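Local coordinates for conserved hypothetical protein (Chlorobium tepidum TLS, PDB 1T6S) that probably takes part in chromosome partitioning and cell division as the winged-helix protein ScpB, at residues Ile135-Arg140 / Leu148-Thr153; Arg94-Val99 / Ile126-Ala131. One frame throughout, in Å; residues are numbered along the deposited sequence.

Contact 1: residues Ile135-Arg140 / Leu148-Thr153. With NO3 (nitrate ion), chain V; NO3 (nitrate ion), chain N.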
ATOM      1  N   ILE A 135      -5.168   5.656  -6.568  1.00 28.39           N
ATOM      2  CA  ILE A 135      -6.541   6.114  -6.764  1.00 30.18           C
ATOM      3  C   ILE A 135      -6.602   6.711  -8.168  1.00 29.25           C
ATOM      4  O   ILE A 135      -5.568   6.955  -8.792  1.00 30.63           O
ATOM      5  CB  ILE A 135      -6.970   7.210  -5.728  1.00 29.31           C
ATOM      6  CG1 ILE A 135      -6.028   8.424  -5.822  1.00 31.45           C
ATOM      7  CG2 ILE A 135      -6.980   6.611  -4.302  1.00 29.58           C
ATOM      8  CD1 ILE A 135      -6.446   9.615  -4.929  1.00 31.67           C
ATOM      9  N   GLU A 136      -7.814   6.964  -8.638  1.00 30.25           N
ATOM     10  CA  GLU A 136      -8.034   7.524  -9.951  1.00 32.01           C
ATOM     11  C   GLU A 136      -9.387   8.230  -9.952  1.00 31.33           C
ATOM     12  O   GLU A 136     -10.196   8.068  -9.032  1.00 28.03           O
ATOM     13  CB  GLU A 136      -8.067   6.399 -10.986  1.00 37.22           C
ATOM     14  CG  GLU A 136      -9.193   5.401 -10.721  1.00 40.40           C
ATOM     15  CD  GLU A 136      -9.208   4.261 -11.708  1.00 44.47           C
ATOM     16  OE1 GLU A 136     -10.025   3.328 -11.518  1.00 47.42           O
ATOM     17  OE2 GLU A 136      -8.405   4.303 -12.668  1.00 48.33           O
ATOM     18  N   VAL A 137      -9.644   9.002 -11.002  1.00 36.21           N
ATOM     19  CA  VAL A 137     -10.921   9.705 -11.120  1.00 36.43           C
ATOM     20  C   VAL A 137     -12.004   8.729 -11.584  1.00 37.99           C
ATOM     21  O   VAL A 137     -11.771   7.933 -12.488  1.00 40.22           O
ATOM     22  CB  VAL A 137     -10.820  10.866 -12.144  1.00 36.31           C
ATOM     23  CG1 VAL A 137     -12.211  11.454 -12.420  1.00 35.29           C
ATOM     24  CG2 VAL A 137      -9.887  11.936 -11.624  1.00 33.87           C
ATOM     25  N   ARG A 138     -13.184   8.798 -10.972  1.00 35.18           N
ATOM     26  CA  ARG A 138     -14.310   7.939 -11.339  1.00 36.83           C
ATOM     27  C   ARG A 138     -15.385   8.754 -12.045  1.00 37.68           C
ATOM     28  O   ARG A 138     -16.329   8.195 -12.601  1.00 37.65           O
ATOM     29  CB  ARG A 138     -14.950   7.319 -10.098  1.00 43.63           C
ATOM     30  CG  ARG A 138     -14.238   6.128  -9.528  1.00 45.56           C
ATOM     31  CD  ARG A 138     -14.942   4.824  -9.917  1.00 47.63           C
ATOM     32  NE  ARG A 138     -14.603   3.763  -8.956  1.00 47.82           N
ATOM     33  CZ  ARG A 138     -13.401   3.207  -8.853  1.00 46.10           C
ATOM     34  NH1 ARG A 138     -12.414   3.595  -9.656  1.00 44.97           N
ATOM     35  NH2 ARG A 138     -13.183   2.286  -7.929  1.00 46.43           N
ATOM     36  N   GLY A 139     -15.246  10.079 -11.990  1.00 40.46           N
ATOM     37  CA  GLY A 139     -16.209  10.968 -12.618  1.00 39.32           C
ATOM     38  C   GLY A 139     -16.305  12.299 -11.887  1.00 36.26           C
ATOM     39  O   GLY A 139     -15.362  12.690 -11.212  1.00 34.86           O
ATOM     40  N   ARG A 140     -17.435  12.992 -12.035  1.00 35.59           N
ATOM     41  CA  ARG A 140     -17.666  14.279 -11.380  1.00 35.78           C
ATOM     42  C   ARG A 140     -18.962  14.238 -10.587  1.00 36.27           C
ATOM     43  O   ARG A 140     -19.992  13.742 -11.067  1.00 36.15           O
ATOM     44  CB  ARG A 140     -17.715  15.411 -12.414  1.00 38.29           C
ATOM     45  CG  ARG A 140     -16.342  15.799 -12.973  1.00 39.44           C
ATOM     46  CD  ARG A 140     -16.453  16.933 -13.980  1.00 40.19           C
ATOM     47  NE  ARG A 140     -15.202  17.191 -14.690  1.00 40.96           N
ATOM     48  CZ  ARG A 140     -14.168  17.857 -14.182  1.00 41.18           C
ATOM     49  NH1 ARG A 140     -14.227  18.344 -12.952  1.00 41.78           N
ATOM     50  NH2 ARG A 140     -13.073  18.043 -14.906  1.00 42.59           N
ATOM     51  N   LEU A 148     -14.338  16.607  -9.054  1.00 31.70           N
ATOM     52  CA  LEU A 148     -13.895  15.260  -9.389  1.00 30.23           C
ATOM     53  C   LEU A 148     -14.124  14.317  -8.217  1.00 31.41           C
ATOM     54  O   LEU A 148     -13.962  14.711  -7.052  1.00 28.67           O
ATOM     55  CB  LEU A 148     -12.400  15.276  -9.727  1.00 33.61           C
ATOM     56  CG  LEU A 148     -11.991  16.090 -10.962  1.00 33.09           C
ATOM     57  CD1 LEU A 148     -10.469  16.169 -11.098  1.00 33.21           C
ATOM     58  CD2 LEU A 148     -12.600  15.418 -12.182  1.00 34.04           C
ATOM     59  N   GLN A 149     -14.512  13.082  -8.535  1.00 27.23           N
ATOM     60  CA  GLN A 149     -14.741  12.028  -7.543  1.00 27.49           C
ATOM     61  C   GLN A 149     -13.633  11.023  -7.733  1.00 28.75           C
ATOM     62  O   GLN A 149     -13.211  10.777  -8.865  1.00 32.75           O
ATOM     63  CB  GLN A 149     -16.075  11.327  -7.792  1.00 29.73           C
ATOM     64  CG  GLN A 149     -17.276  12.230  -7.711  1.00 30.69           C
ATOM     65  CD  GLN A 149     -18.528  11.510  -8.135  1.00 31.74           C
ATOM     66  OE1 GLN A 149     -18.639  11.068  -9.279  1.00 31.62           O
ATOM     67  NE2 GLN A 149     -19.473  11.370  -7.214  1.00 34.88           N
ATOM     68  N   TYR A 150     -13.161  10.432  -6.641  1.00 29.91           N
ATOM     69  CA  TYR A 150     -12.077   9.453  -6.730  1.00 28.70           C
ATOM     70  C   TYR A 150     -12.458   8.071  -6.253  1.00 28.10           C
ATOM     71  O   TYR A 150     -13.402   7.911  -5.489  1.00 28.23           O
ATOM     72  CB  TYR A 150     -10.857   9.933  -5.946  1.00 27.78           C
ATOM     73  CG  TYR A 150     -10.344  11.275  -6.401  1.00 27.70           C
ATOM     74  CD1 TYR A 150     -10.871  12.462  -5.891  1.00 28.29           C
ATOM     75  CD2 TYR A 150      -9.371  11.362  -7.386  1.00 27.78           C
ATOM     76  CE1 TYR A 150     -10.432  13.706  -6.366  1.00 27.48           C
ATOM     77  CE2 TYR A 150      -8.938  12.590  -7.859  1.00 29.18           C
ATOM     78  CZ  TYR A 150      -9.471  13.752  -7.348  1.00 29.07           C
ATOM     79  OH  TYR A 150      -9.037  14.955  -7.848  1.00 31.80           O
ATOM     80  N   GLY A 151     -11.712   7.076  -6.723  1.00 26.44           N
ATOM     81  CA  GLY A 151     -11.953   5.697  -6.329  1.00 27.83           C
ATOM     82  C   GLY A 151     -10.605   4.991  -6.333  1.00 28.83           C
ATOM     83  O   GLY A 151      -9.646   5.531  -6.871  1.00 27.52           O
ATOM     84  N   THR A 152     -10.519   3.807  -5.732  1.00 30.41           N
ATOM     85  CA  THR A 152      -9.264   3.066  -5.703  1.00 31.36           C
ATOM     86  C   THR A 152      -9.029   2.426  -7.079  1.00 34.11           C
ATOM     87  O   THR A 152      -9.947   2.356  -7.893  1.00 34.71           O
ATOM     88  CB  THR A 152      -9.277   1.965  -4.592  1.00 30.55           C
ATOM     89  OG1 THR A 152     -10.475   1.191  -4.704  1.00 27.09           O
ATOM     90  CG2 THR A 152      -9.208   2.605  -3.192  1.00 29.84           C
ATOM     91  N   THR A 153      -7.812   1.950  -7.322  1.00 37.72           N
ATOM     92  CA  THR A 153      -7.432   1.354  -8.606  1.00 40.47           C
ATOM     93  C   THR A 153      -7.113  -0.144  -8.513  1.00 42.93           C
ATOM     94  O   THR A 153      -6.849  -0.656  -7.424  1.00 42.81           O
ATOM     95  CB  THR A 153      -6.180   2.045  -9.163  1.00 36.00           C
ATOM     96  OG1 THR A 153      -5.087   1.852  -8.250  1.00 36.48           O
ATOM     97  CG2 THR A 153      -6.417   3.543  -9.345  1.00 36.35           C
TER
HETATM   98  N   NO3 V 419     -15.113  16.397 -18.076  1.00 49.61           N
HETATM   99  O1  NO3 V 419     -15.373  15.659 -17.105  1.00 48.38           O
HETATM  100  O2  NO3 V 419     -14.563  17.430 -17.844  1.00 48.60           O
HETATM  101  O3  NO3 V 419     -15.436  16.011 -19.178  1.00 50.51           O
HETATM  102  N   NO3 N 401     -11.486  -1.060  -2.526  1.00 40.82           N
HETATM  103  O1  NO3 N 401     -11.724  -2.133  -1.939  1.00 39.57           O
HETATM  104  O2  NO3 N 401     -12.132  -0.827  -3.519  1.00 43.05           O
HETATM  105  O3  NO3 N 401     -10.628  -0.334  -2.060  1.00 36.09           O
HETATM  106  O   HOH W   1     -11.919   0.087  -6.825  1.00 36.48           O
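Over one face of the Arg-138 guanidinium, above its centre, sits the CA of Gly-151, 3.8 Å from the plane; a side chain at Gly-151 would run into the group. At the edge, both terminal nitrogens grip a single acceptor, the carbonyl O of Thr-152, at 3.3 Å from NH1 and 3.2 Å from NH2, the oxygen tilted some 16° out of the guanidinium plane. NH1 also makes a salt bridge with OE1 of Glu-136 (3.0 Å), and a water lies in plane near NH2. The chain is bent at chi2 (-102°), which turns CD out of the extended line; the guanidinium beyond it lies over Gly-151.

The Arg-140 guanidinium carries CD2 of Leu-148 over one face, 3.4 Å above the plane and offset toward its rim, the two side chains running side by side. A nitrate ion lies at its edge, with NE 2.9 Å from O1, and NH1 bonds to the carbonyl O of Arg-146. The ring of Tyr-150 meets apolar groups obliquely: its CE2 is 3.9 Å from CG2 of Val-137, and its CD2 meets CD1 of Ile-135. Val-137 CG1 packs against Leu-148 CD2 at 4.0 Å, while CG2 of Thr-153 lies against CG of Glu-136.

Between the backbones, Glu-136 and Gly-151 form an antiparallel hydrogen-bonded pair, and Arg-138 N bonds to Gln-149 O. Thr-153 OG1 bonds to Gly-133 O and caps Phe-156 N, at the start of helix 154-159. Ile-135 and Tyr-150 turn to helix 125-131, whereas Arg-140 and Leu-148 pack on Ile-64 of the second subunit. Two twisted antiparallel strands joined by residues 141-147 form a beta hairpin, the wing of a winged helix-turn-helix domain.

Contact 2: residues Arg94-Val99 / Ile126-Ala131. With NO3 (nitrate ion), chain C; NO3 (nitrate ion), chain E.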
ATOM      1  N   ARG A  94       0.702   8.205   7.745  1.00 29.77           N
ATOM      2  CA  ARG A  94      -0.642   8.179   8.307  1.00 30.46           C
ATOM      3  C   ARG A  94      -1.661   8.900   7.429  1.00 30.68           C
ATOM      4  O   ARG A  94      -2.734   8.368   7.140  1.00 29.81           O
ATOM      5  CB  ARG A  94      -0.648   8.797   9.711  1.00 34.87           C
ATOM      6  CG  ARG A  94      -2.040   8.834  10.346  1.00 39.02           C
ATOM      7  CD  ARG A  94      -2.041   9.321  11.794  1.00 42.25           C
ATOM      8  NE  ARG A  94      -1.726  10.745  11.939  1.00 47.23           N
ATOM      9  CZ  ARG A  94      -1.781  11.413  13.093  1.00 49.73           C
ATOM     10  NH1 ARG A  94      -2.144  10.782  14.204  1.00 49.33           N
ATOM     11  NH2 ARG A  94      -1.467  12.708  13.138  1.00 48.37           N
ATOM     12  N   SER A  95      -1.327  10.114   7.013  1.00 30.04           N
ATOM     13  CA  SER A  95      -2.238  10.890   6.197  1.00 30.65           C
ATOM     14  C   SER A  95      -2.562  10.160   4.900  1.00 30.06           C
ATOM     15  O   SER A  95      -3.730  10.049   4.534  1.00 28.61           O
ATOM     16  CB  SER A  95      -1.668  12.295   5.918  1.00 33.80           C
ATOM     17  OG  SER A  95      -0.465  12.250   5.175  1.00 38.16           O
ATOM     18  N   MET A  96      -1.549   9.638   4.214  1.00 27.17           N
ATOM     19  CA  MET A  96      -1.816   8.926   2.974  1.00 28.88           C
ATOM     20  C   MET A  96      -2.719   7.722   3.203  1.00 28.01           C
ATOM     21  O   MET A  96      -3.643   7.472   2.423  1.00 26.14           O
ATOM     22  CB  MET A  96      -0.517   8.459   2.307  1.00 35.68           C
ATOM     23  CG  MET A  96       0.108   9.507   1.417  1.00 40.36           C
ATOM     24  SD  MET A  96       1.350   8.810   0.303  1.00 42.90           S
ATOM     25  CE  MET A  96       0.605   7.286  -0.115  1.00 44.14           C
ATOM     26  N   LEU A  97      -2.456   6.983   4.277  1.00 25.78           N
ATOM     27  CA  LEU A  97      -3.252   5.804   4.596  1.00 26.61           C
ATOM     28  C   LEU A  97      -4.705   6.123   4.960  1.00 25.73           C
ATOM     29  O   LEU A  97      -5.627   5.436   4.505  1.00 24.25           O
ATOM     30  CB  LEU A  97      -2.589   5.011   5.735  1.00 28.50           C
ATOM     31  CG  LEU A  97      -1.303   4.288   5.301  1.00 31.42           C
ATOM     32  CD1 LEU A  97      -0.756   3.499   6.478  1.00 30.40           C
ATOM     33  CD2 LEU A  97      -1.595   3.342   4.143  1.00 29.72           C
ATOM     34  N   GLU A  98      -4.906   7.153   5.784  1.00 28.28           N
ATOM     35  CA  GLU A  98      -6.263   7.562   6.191  1.00 30.74           C
ATOM     36  C   GLU A  98      -7.103   8.032   4.991  1.00 28.40           C
ATOM     37  O   GLU A  98      -8.261   7.649   4.855  1.00 29.79           O
ATOM     38  CB  GLU A  98      -6.213   8.695   7.237  1.00 36.96           C
ATOM     39  CG  GLU A  98      -5.793   8.256   8.638  1.00 44.75           C
ATOM     40  CD  GLU A  98      -5.818   9.393   9.679  1.00 48.72           C
ATOM     41  OE1 GLU A  98      -5.580   9.111  10.877  1.00 49.80           O
ATOM     42  OE2 GLU A  98      -6.070  10.564   9.304  1.00 52.17           O
ATOM     43  N   VAL A  99      -6.515   8.863   4.136  1.00 24.77           N
ATOM     44  CA  VAL A  99      -7.245   9.337   2.975  1.00 25.91           C
ATOM     45  C   VAL A  99      -7.556   8.120   2.069  1.00 24.96           C
ATOM     46  O   VAL A  99      -8.683   7.956   1.593  1.00 23.89           O
ATOM     47  CB  VAL A  99      -6.443  10.434   2.199  1.00 29.76           C
ATOM     48  CG1 VAL A  99      -7.131  10.761   0.866  1.00 29.83           C
ATOM     49  CG2 VAL A  99      -6.342  11.699   3.050  1.00 30.74           C
ATOM     50  N   ILE A 126      -4.449  13.486  -1.816  1.00 30.55           N
ATOM     51  CA  ILE A 126      -5.012  13.050  -3.092  1.00 30.18           C
ATOM     52  C   ILE A 126      -3.957  13.099  -4.189  1.00 29.07           C
ATOM     53  O   ILE A 126      -3.839  12.160  -4.975  1.00 28.52           O
ATOM     54  CB  ILE A 126      -6.206  13.920  -3.531  1.00 35.59           C
ATOM     55  CG1 ILE A 126      -7.442  13.545  -2.718  1.00 36.86           C
ATOM     56  CG2 ILE A 126      -6.470  13.738  -5.033  1.00 34.64           C
ATOM     57  CD1 ILE A 126      -7.367  13.962  -1.302  1.00 43.08           C
ATOM     58  N   ASP A 127      -3.203  14.196  -4.265  1.00 27.66           N
ATOM     59  CA  ASP A 127      -2.179  14.292  -5.295  1.00 30.47           C
ATOM     60  C   ASP A 127      -1.144  13.181  -5.117  1.00 30.48           C
ATOM     61  O   ASP A 127      -0.705  12.571  -6.094  1.00 29.51           O
ATOM     62  CB  ASP A 127      -1.456  15.649  -5.260  1.00 43.14           C
ATOM     63  CG  ASP A 127      -2.273  16.776  -5.873  1.00 46.76           C
ATOM     64  OD1 ASP A 127      -3.122  16.506  -6.748  1.00 49.10           O
ATOM     65  OD2 ASP A 127      -2.051  17.940  -5.486  1.00 49.35           O
ATOM     66  N   ARG A 128      -0.762  12.915  -3.871  1.00 35.07           N
ATOM     67  CA  ARG A 128       0.230  11.875  -3.606  1.00 37.51           C
ATOM     68  C   ARG A 128      -0.284  10.503  -4.023  1.00 34.13           C
ATOM     69  O   ARG A 128       0.434   9.728  -4.655  1.00 35.20           O
ATOM     70  CB  ARG A 128       0.634  11.880  -2.123  1.00 40.26           C
ATOM     71  CG  ARG A 128       1.292  13.177  -1.683  1.00 43.90           C
ATOM     72  CD  ARG A 128       2.110  12.999  -0.399  1.00 49.81           C
ATOM     73  NE  ARG A 128       1.293  12.551   0.730  1.00 54.46           N
ATOM     74  CZ  ARG A 128       0.582  13.344   1.525  1.00 56.76           C
ATOM     75  NH1 ARG A 128       0.582  14.654   1.327  1.00 59.01           N
ATOM     76  NH2 ARG A 128      -0.136  12.812   2.508  1.00 55.38           N
ATOM     77  N   LEU A 129      -1.548  10.227  -3.721  1.00 32.69           N
ATOM     78  CA  LEU A 129      -2.138   8.937  -4.057  1.00 30.26           C
ATOM     79  C   LEU A 129      -2.317   8.788  -5.570  1.00 32.21           C
ATOM     80  O   LEU A 129      -2.171   7.689  -6.113  1.00 30.13           O
ATOM     81  CB  LEU A 129      -3.469   8.759  -3.307  1.00 29.04           C
ATOM     82  CG  LEU A 129      -3.332   8.618  -1.769  1.00 29.50           C
ATOM     83  CD1 LEU A 129      -4.694   8.593  -1.110  1.00 25.01           C
ATOM     84  CD2 LEU A 129      -2.568   7.323  -1.457  1.00 27.83           C
ATOM     85  N   LEU A 130      -2.603   9.890  -6.256  1.00 32.60           N
ATOM     86  CA  LEU A 130      -2.755   9.845  -7.714  1.00 34.56           C
ATOM     87  C   LEU A 130      -1.391   9.594  -8.362  1.00 34.45           C
ATOM     88  O   LEU A 130      -1.285   8.805  -9.297  1.00 35.11           O
ATOM     89  CB  LEU A 130      -3.338  11.160  -8.244  1.00 36.32           C
ATOM     90  CG  LEU A 130      -4.843  11.397  -8.060  1.00 35.22           C
ATOM     91  CD1 LEU A 130      -5.141  12.883  -8.196  1.00 37.36           C
ATOM     92  CD2 LEU A 130      -5.644  10.589  -9.088  1.00 35.57           C
ATOM     93  N   ALA A 131      -0.358  10.266  -7.862  1.00 39.29           N
ATOM     94  CA  ALA A 131       0.995  10.111  -8.389  1.00 41.19           C
ATOM     95  C   ALA A 131       1.526   8.682  -8.196  1.00 42.81           C
ATOM     96  O   ALA A 131       2.426   8.246  -8.917  1.00 43.81           O
ATOM     97  CB  ALA A 131       1.937  11.128  -7.728  1.00 42.13           C
TER
HETATM   98  N   NO3 C 402      -5.038  16.877  -2.305  1.00 38.95           N
HETATM   99  O1  NO3 C 402      -5.796  17.857  -2.499  1.00 39.41           O
HETATM  100  O2  NO3 C 402      -5.297  16.170  -1.377  1.00 40.77           O
HETATM  101  O3  NO3 C 402      -4.118  16.725  -3.062  1.00 37.70           O
HETATM  102  N   NO3 E 404      -1.797  12.992   9.361  1.00 66.90           N
HETATM  103  O1  NO3 E 404      -0.940  12.580  10.180  1.00 65.83           O
HETATM  104  O2  NO3 E 404      -2.846  12.413   9.331  1.00 65.82           O
HETATM  105  O3  NO3 E 404      -1.500  13.946   8.659  1.00 67.26           O
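Val-99 pushes CG1 between two side chains of the opposite helix, 3.9 Å from CD1 of Ile-126 and 3.8 Å from CD1 of Leu-129. Next to it, Leu-129 projects into the hollow between Val-99 and Met-96, its two methyls lying over the backbone O of Met-96. Met-96 turns its tip inward at chi3 38°, which brings CE to 3.4 Å from Leu-129 CD2, tighter than usual for two carbons. Arg-128 fills the groove on the Ser-95 side: its NE lies 3.3 Å from Met-96 CG, at the edge of the guanidinium, and is buried with no polar partner in the model. Its NH2 comes within 2.7 Å of Ser-95 OG, but at an angle too poor for a hydrogen bond; that hydroxyl bonds instead to Arg-91 O and Leu-92 O.

The helix segments cross at -81°, packing the first helix of a winged helix-turn-helix against the third, the one that in DNA-binding relatives serves for recognition. A nitrate accepts from Ile-126 N and Asp-127 N at the start of this helix. Arg-94 NE bonds to O1 of another nitrate (2.7 Å), and its guanidinium makes a cation-pi contact with Trp-105 of the second subunit; an alanine here would probably leave the anion without its charged mate and the indole without its cation.

In the fold
Along the chain both segments of contact 2 come first, followed by those of contact 1, and their centres lie 13 Å apart on the same side of the chain's centre. Helix 125-131 leads directly into strand 135-140, so the helix pair of contact 2 and the hairpin of contact 1 share a core. Ile-135 packs between them: its CD1 lies 3.5 Å from Leu-129 CB, and it also touches Leu-100 and Val-103 of helix 87-106. Tyr-150 adds a second link, with CZ 3.8 Å from Ile-126 CG2. Both contacts belong to one winged-helix unit, which helix 111-118 and strand 109-110 complete. Both also reach the second subunit, consistent with this unit taking part in the dimer.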